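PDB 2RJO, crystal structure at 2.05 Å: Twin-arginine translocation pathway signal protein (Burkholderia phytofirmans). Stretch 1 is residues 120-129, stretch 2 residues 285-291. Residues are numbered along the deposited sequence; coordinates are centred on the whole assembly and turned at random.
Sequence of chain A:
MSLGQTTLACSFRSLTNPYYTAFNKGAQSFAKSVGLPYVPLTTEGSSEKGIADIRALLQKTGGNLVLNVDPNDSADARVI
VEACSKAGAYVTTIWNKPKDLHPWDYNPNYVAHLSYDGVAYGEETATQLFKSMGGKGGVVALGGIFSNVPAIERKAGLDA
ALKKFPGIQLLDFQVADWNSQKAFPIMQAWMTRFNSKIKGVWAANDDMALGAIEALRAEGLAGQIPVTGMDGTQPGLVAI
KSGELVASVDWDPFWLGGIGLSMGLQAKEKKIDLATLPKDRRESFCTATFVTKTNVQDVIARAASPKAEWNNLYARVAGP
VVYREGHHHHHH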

ATOM      1  N   ALA A 120      10.295   8.738  -2.414  1.00 23.38           N
ATOM      2  CA  ALA A 120      10.823   9.367  -1.214  1.00 22.48           C
ATOM      3  C   ALA A 120      10.973   8.359  -0.074  1.00 22.70           C
ATOM      4  O   ALA A 120      12.056   8.197   0.484  1.00 21.92           O
ATOM      5  CB  ALA A 120       9.922  10.506  -0.791  1.00 21.99           C
ATOM      6  N   TYR A 121       9.883   7.683   0.264  1.00 21.45           N
ATOM      7  CA  TYR A 121       9.906   6.707   1.340  1.00 22.35           C
ATOM      8  C   TYR A 121      10.814   5.517   1.060  1.00 22.04           C
ATOM      9  O   TYR A 121      11.429   4.988   1.976  1.00 22.90           O
ATOM     10  CB  TYR A 121       8.490   6.236   1.646  1.00 23.21           C
ATOM     11  CG  TYR A 121       7.647   7.325   2.251  1.00 23.93           C
ATOM     12  CD1 TYR A 121       7.932   7.835   3.518  1.00 25.54           C
ATOM     13  CD2 TYR A 121       6.587   7.877   1.549  1.00 25.95           C
ATOM     14  CE1 TYR A 121       7.176   8.873   4.066  1.00 25.80           C
ATOM     15  CE2 TYR A 121       5.826   8.914   2.086  1.00 25.28           C
ATOM     16  CZ  TYR A 121       6.123   9.404   3.338  1.00 26.74           C
ATOM     17  OH  TYR A 121       5.354  10.426   3.867  1.00 30.94           O
ATOM     18  N   GLY A 122      10.896   5.097  -0.196  1.00 22.93           N
ATOM     19  CA  GLY A 122      11.758   3.981  -0.541  1.00 23.91           C
ATOM     20  C   GLY A 122      13.198   4.376  -0.281  1.00 25.79           C
ATOM     21  O   GLY A 122      14.010   3.582   0.208  1.00 24.27           O
ATOM     22  N   GLU A 123      13.514   5.623  -0.613  1.00 26.33           N
ATOM     23  CA  GLU A 123      14.846   6.147  -0.402  1.00 28.36           C
ATOM     24  C   GLU A 123      15.060   6.320   1.093  1.00 27.66           C
ATOM     25  O   GLU A 123      16.180   6.222   1.582  1.00 29.08           O
ATOM     26  CB  GLU A 123      15.016   7.490  -1.122  1.00 28.63           C
ATOM     27  CG  GLU A 123      16.226   8.292  -0.669  1.00 31.98           C
ATOM     28  CD  GLU A 123      16.674   9.317  -1.700  1.00 34.32           C
ATOM     29  OE1 GLU A 123      15.804  10.025  -2.264  1.00 33.88           O
ATOM     30  OE2 GLU A 123      17.898   9.413  -1.933  1.00 32.71           O
ATOM     31  N   GLU A 124      13.977   6.564   1.821  1.00 27.98           N
ATOM     32  CA  GLU A 124      14.064   6.750   3.265  1.00 28.77           C
ATOM     33  C   GLU A 124      14.452   5.469   3.995  1.00 28.20           C
ATOM     34  O   GLU A 124      15.371   5.476   4.818  1.00 27.15           O
ATOM     35  CB  GLU A 124      12.736   7.259   3.831  1.00 30.71           C
ATOM     36  CG  GLU A 124      12.804   8.679   4.361  1.00 32.26           C
ATOM     37  CD  GLU A 124      11.958   8.886   5.606  1.00 32.50           C
ATOM     38  OE1 GLU A 124      10.740   8.632   5.566  1.00 31.05           O
ATOM     39  OE2 GLU A 124      12.514   9.318   6.635  1.00 34.11           O
ATOM     40  N   THR A 125      13.748   4.376   3.697  1.00 27.64           N
ATOM     41  CA  THR A 125      14.028   3.095   4.342  1.00 26.29           C
ATOM     42  C   THR A 125      15.391   2.561   3.902  1.00 26.20           C
ATOM     43  O   THR A 125      16.112   1.939   4.687  1.00 26.28           O
ATOM     44  CB  THR A 125      12.931   2.041   4.021  1.00 25.68           C
ATOM     45  OG1 THR A 125      12.990   1.675   2.635  1.00 25.23           O
ATOM     46  CG2 THR A 125      11.558   2.597   4.338  1.00 25.59           C
ATOM     47  N   ALA A 126      15.744   2.816   2.647  1.00 25.96           N
ATOM     48  CA  ALA A 126      17.018   2.376   2.104  1.00 26.32           C
ATOM     49  C   ALA A 126      18.160   3.145   2.756  1.00 26.46           C
ATOM     50  O   ALA A 126      19.229   2.586   3.016  1.00 25.85           O
ATOM     51  CB  ALA A 126      17.044   2.595   0.599  1.00 25.61           C
ATOM     52  N   THR A 127      17.944   4.434   3.002  1.00 26.06           N
ATOM     53  CA  THR A 127      18.981   5.247   3.622  1.00 26.15           C
ATOM     54  C   THR A 127      19.226   4.786   5.052  1.00 26.38           C
ATOM     55  O   THR A 127      20.366   4.711   5.499  1.00 26.48           O
ATOM     56  CB  THR A 127      18.593   6.736   3.624  1.00 26.07           C
ATOM     57  OG1 THR A 127      18.645   7.232   2.282  1.00 27.43           O
ATOM     58  CG2 THR A 127      19.543   7.548   4.493  1.00 23.30           C
ATOM     59  N   GLN A 128      18.149   4.474   5.765  1.00 26.84           N
ATOM     60  CA  GLN A 128      18.264   4.009   7.141  1.00 26.81           C
ATOM     61  C   GLN A 128      18.986   2.670   7.171  1.00 26.52           C
ATOM     62  O   GLN A 128      19.799   2.422   8.060  1.00 26.50           O
ATOM     63  CB  GLN A 128      16.883   3.851   7.772  1.00 28.05           C
ATOM     64  CG  GLN A 128      16.918   3.245   9.167  1.00 31.50           C
ATOM     65  CD  GLN A 128      17.636   4.133  10.175  1.00 34.31           C
ATOM     66  OE1 GLN A 128      17.116   5.177  10.589  1.00 34.43           O
ATOM     67  NE2 GLN A 128      18.842   3.725  10.567  1.00 33.54           N
ATOM     68  N   LEU A 129      18.666   1.810   6.205  1.00 24.51           N
ATOM     69  CA  LEU A 129      19.282   0.498   6.109  1.00 25.31           C
ATOM     70  C   LEU A 129      20.790   0.613   5.871  1.00 25.71           C
ATOM     71  O   LEU A 129      21.589  -0.067   6.518  1.00 25.34           O
ATOM     72  CB  LEU A 129      18.638  -0.297   4.972  1.00 23.37           C
ATOM     73  CG  LEU A 129      19.272  -1.648   4.649  1.00 21.23           C
ATOM     74  CD1 LEU A 129      19.022  -2.618   5.799  1.00 20.60           C
ATOM     75  CD2 LEU A 129      18.700  -2.203   3.353  1.00 21.46           C
ATOM     76  N   PHE A 285      -1.006  12.657  -2.632  1.00 19.86           N
ATOM     77  CA  PHE A 285       0.086  11.884  -2.051  1.00 19.70           C
ATOM     78  C   PHE A 285      -0.267  12.167  -0.603  1.00 20.05           C
ATOM     79  O   PHE A 285      -0.488  13.323  -0.252  1.00 20.18           O
ATOM     80  CB  PHE A 285       1.458  12.488  -2.366  1.00 19.41           C
ATOM     81  CG  PHE A 285       2.197  11.773  -3.450  1.00 16.52           C
ATOM     82  CD1 PHE A 285       3.374  12.302  -3.965  1.00 18.60           C
ATOM     83  CD2 PHE A 285       1.720  10.567  -3.965  1.00 17.90           C
ATOM     84  CE1 PHE A 285       4.072  11.646  -4.980  1.00 16.42           C
ATOM     85  CE2 PHE A 285       2.406   9.903  -4.978  1.00 16.73           C
ATOM     86  CZ  PHE A 285       3.582  10.443  -5.487  1.00 16.96           C
ATOM     87  N   CYS A 286      -0.353  11.142   0.235  1.00 19.87           N
ATOM     88  CA  CYS A 286      -0.725  11.370   1.624  1.00 22.07           C
ATOM     89  C   CYS A 286       0.481  11.330   2.547  1.00 21.37           C
ATOM     90  O   CYS A 286       1.563  10.888   2.161  1.00 20.83           O
ATOM     91  CB  CYS A 286      -1.749  10.328   2.068  1.00 23.13           C
ATOM     92  SG  CYS A 286      -3.144  10.180   0.933  1.00 26.27           S
ATOM     93  N   THR A 287       0.295  11.814   3.764  1.00 21.06           N
ATOM     94  CA  THR A 287       1.374  11.825   4.737  1.00 22.37           C
ATOM     95  C   THR A 287       1.457  10.464   5.395  1.00 22.57           C
ATOM     96  O   THR A 287       0.438   9.908   5.790  1.00 23.44           O
ATOM     97  CB  THR A 287       1.132  12.885   5.826  1.00 22.63           C
ATOM     98  OG1 THR A 287       1.132  14.187   5.226  1.00 25.01           O
ATOM     99  CG2 THR A 287       2.225  12.826   6.888  1.00 24.66           C
ATOM    100  N   ALA A 288       2.665   9.920   5.497  1.00 21.55           N
ATOM    101  CA  ALA A 288       2.857   8.624   6.141  1.00 21.79           C
ATOM    102  C   ALA A 288       3.802   8.830   7.326  1.00 22.15           C
ATOM    103  O   ALA A 288       4.362   9.911   7.480  1.00 24.32           O
ATOM    104  CB  ALA A 288       3.440   7.634   5.153  1.00 18.01           C
ATOM    105  N   THR A 289       3.958   7.808   8.164  1.00 22.24           N
ATOM    106  CA  THR A 289       4.836   7.892   9.337  1.00 21.64           C
ATOM    107  C   THR A 289       6.017   6.928   9.227  1.00 20.57           C
ATOM    108  O   THR A 289       5.833   5.711   9.200  1.00 18.59           O
ATOM    109  CB  THR A 289       4.094   7.518  10.649  1.00 21.75           C
ATOM    110  OG1 THR A 289       2.770   8.048  10.623  1.00 25.64           O
ATOM    111  CG2 THR A 289       4.830   8.082  11.860  1.00 23.55           C
ATOM    112  N   PHE A 290       7.229   7.465   9.155  1.00 22.18           N
ATOM    113  CA  PHE A 290       8.396   6.610   9.090  1.00 22.23           C
ATOM    114  C   PHE A 290       8.481   6.002  10.484  1.00 22.12           C
ATOM    115  O   PHE A 290       8.374   6.723  11.475  1.00 20.86           O
ATOM    116  CB  PHE A 290       9.640   7.438   8.818  1.00 22.09           C
ATOM    117  CG  PHE A 290      10.855   6.616   8.528  1.00 22.95           C
ATOM    118  CD1 PHE A 290      10.937   5.861   7.362  1.00 24.57           C
ATOM    119  CD2 PHE A 290      11.918   6.590   9.416  1.00 23.12           C
ATOM    120  CE1 PHE A 290      12.079   5.101   7.076  1.00 21.94           C
ATOM    121  CE2 PHE A 290      13.056   5.836   9.142  1.00 23.27           C
ATOM    122  CZ  PHE A 290      13.134   5.089   7.978  1.00 22.16           C
ATOM    123  N   VAL A 291       8.667   4.690  10.575  1.00 22.76           N
ATOM    124  CA  VAL A 291       8.723   4.051  11.882  1.00 22.07           C
ATOM    125  C   VAL A 291      10.004   3.265  12.108  1.00 21.85           C
ATOM    126  O   VAL A 291      10.461   2.525  11.242  1.00 21.95           O
ATOM    127  CB  VAL A 291       7.496   3.123  12.097  1.00 22.43           C
ATOM    128  CG1 VAL A 291       7.377   2.141  10.953  1.00 25.36           C
ATOM    129  CG2 VAL A 291       7.627   2.370  13.415  1.00 22.19           C
TER

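A helix laid beside a strand at a small angle can be joined to it by very few side chains, provided their conformations bring suitable atoms across the gap. The contact between residues 120-129 and 285-291 illustrates the principle. The helix runs nearly parallel to strand 289-291, their N-to-C directions differing by 19° and their axes approaching to 10.2 Å. Even the nearest pair of CA atoms, those of Tyr121 and Phe290, lie 7.9 Å apart, so the backbones do not touch and side chains fill the space. Thr127, which makes no contact with the strand, uses its m rotamer to donate OG1 to Glu123 O at 2.8 Å.

Phe290 dominates the interface. Its CB points toward the helix, and with chi1 at -171° (t), CG lies anti to the backbone N, setting the ring against Glu124, Thr125 and Gln128. Such spacing is what a helix offers: positions three and four residues apart lie on much the same side, as Thr125 and Glu124 do with Gln128. Thr125, whose CB points sideways, sits next to Glu124 at the border of that side. Thr125 and Gln128 meet the ring at its edge, where CG2 of Thr125 comes to 3.7 Å from CE1 of Phe290, and CB of Gln128 to 4.0 Å from CZ of Phe290. Thr125 has chi1 of 68° (p), which presents its methyl to the ring while OG1 is hydrogen-bonded elsewhere in the structure. Gln128 is t at chi1, then turns at chi2 (64°, p), so that its amide lies alongside the ring edge, slightly farther off, while CB makes the closest contact.

Glu124 treats the same ring differently. Its carboxylate carbon CD lies over one face, and OE1 approaches CD1 of Phe290 to 3.3 Å. This is van der Waals packing of a polar group on an aromatic surface; Glu124 makes no hydrogen bond or salt bridge to the other stretch. Chi1 of -112° and chi2 of -143° both lie between the usual wells, in a conformation that folds the carboxylate over the ring.

Tyr121 shows how length can compensate for direction. Its CB points sideways, yet chi1 of -68° (m) and the long ring bring its end to the loop before the strand. There the backbone Ala288 N donates to Tyr121 OH at 3.2 Å, with an angle of 150° at the hydrogen. The small Ala288 side chain also points toward the helix, its CB 3.7 Å from Tyr121 CZ, so a polar bond and an apolar contact converge on one phenol.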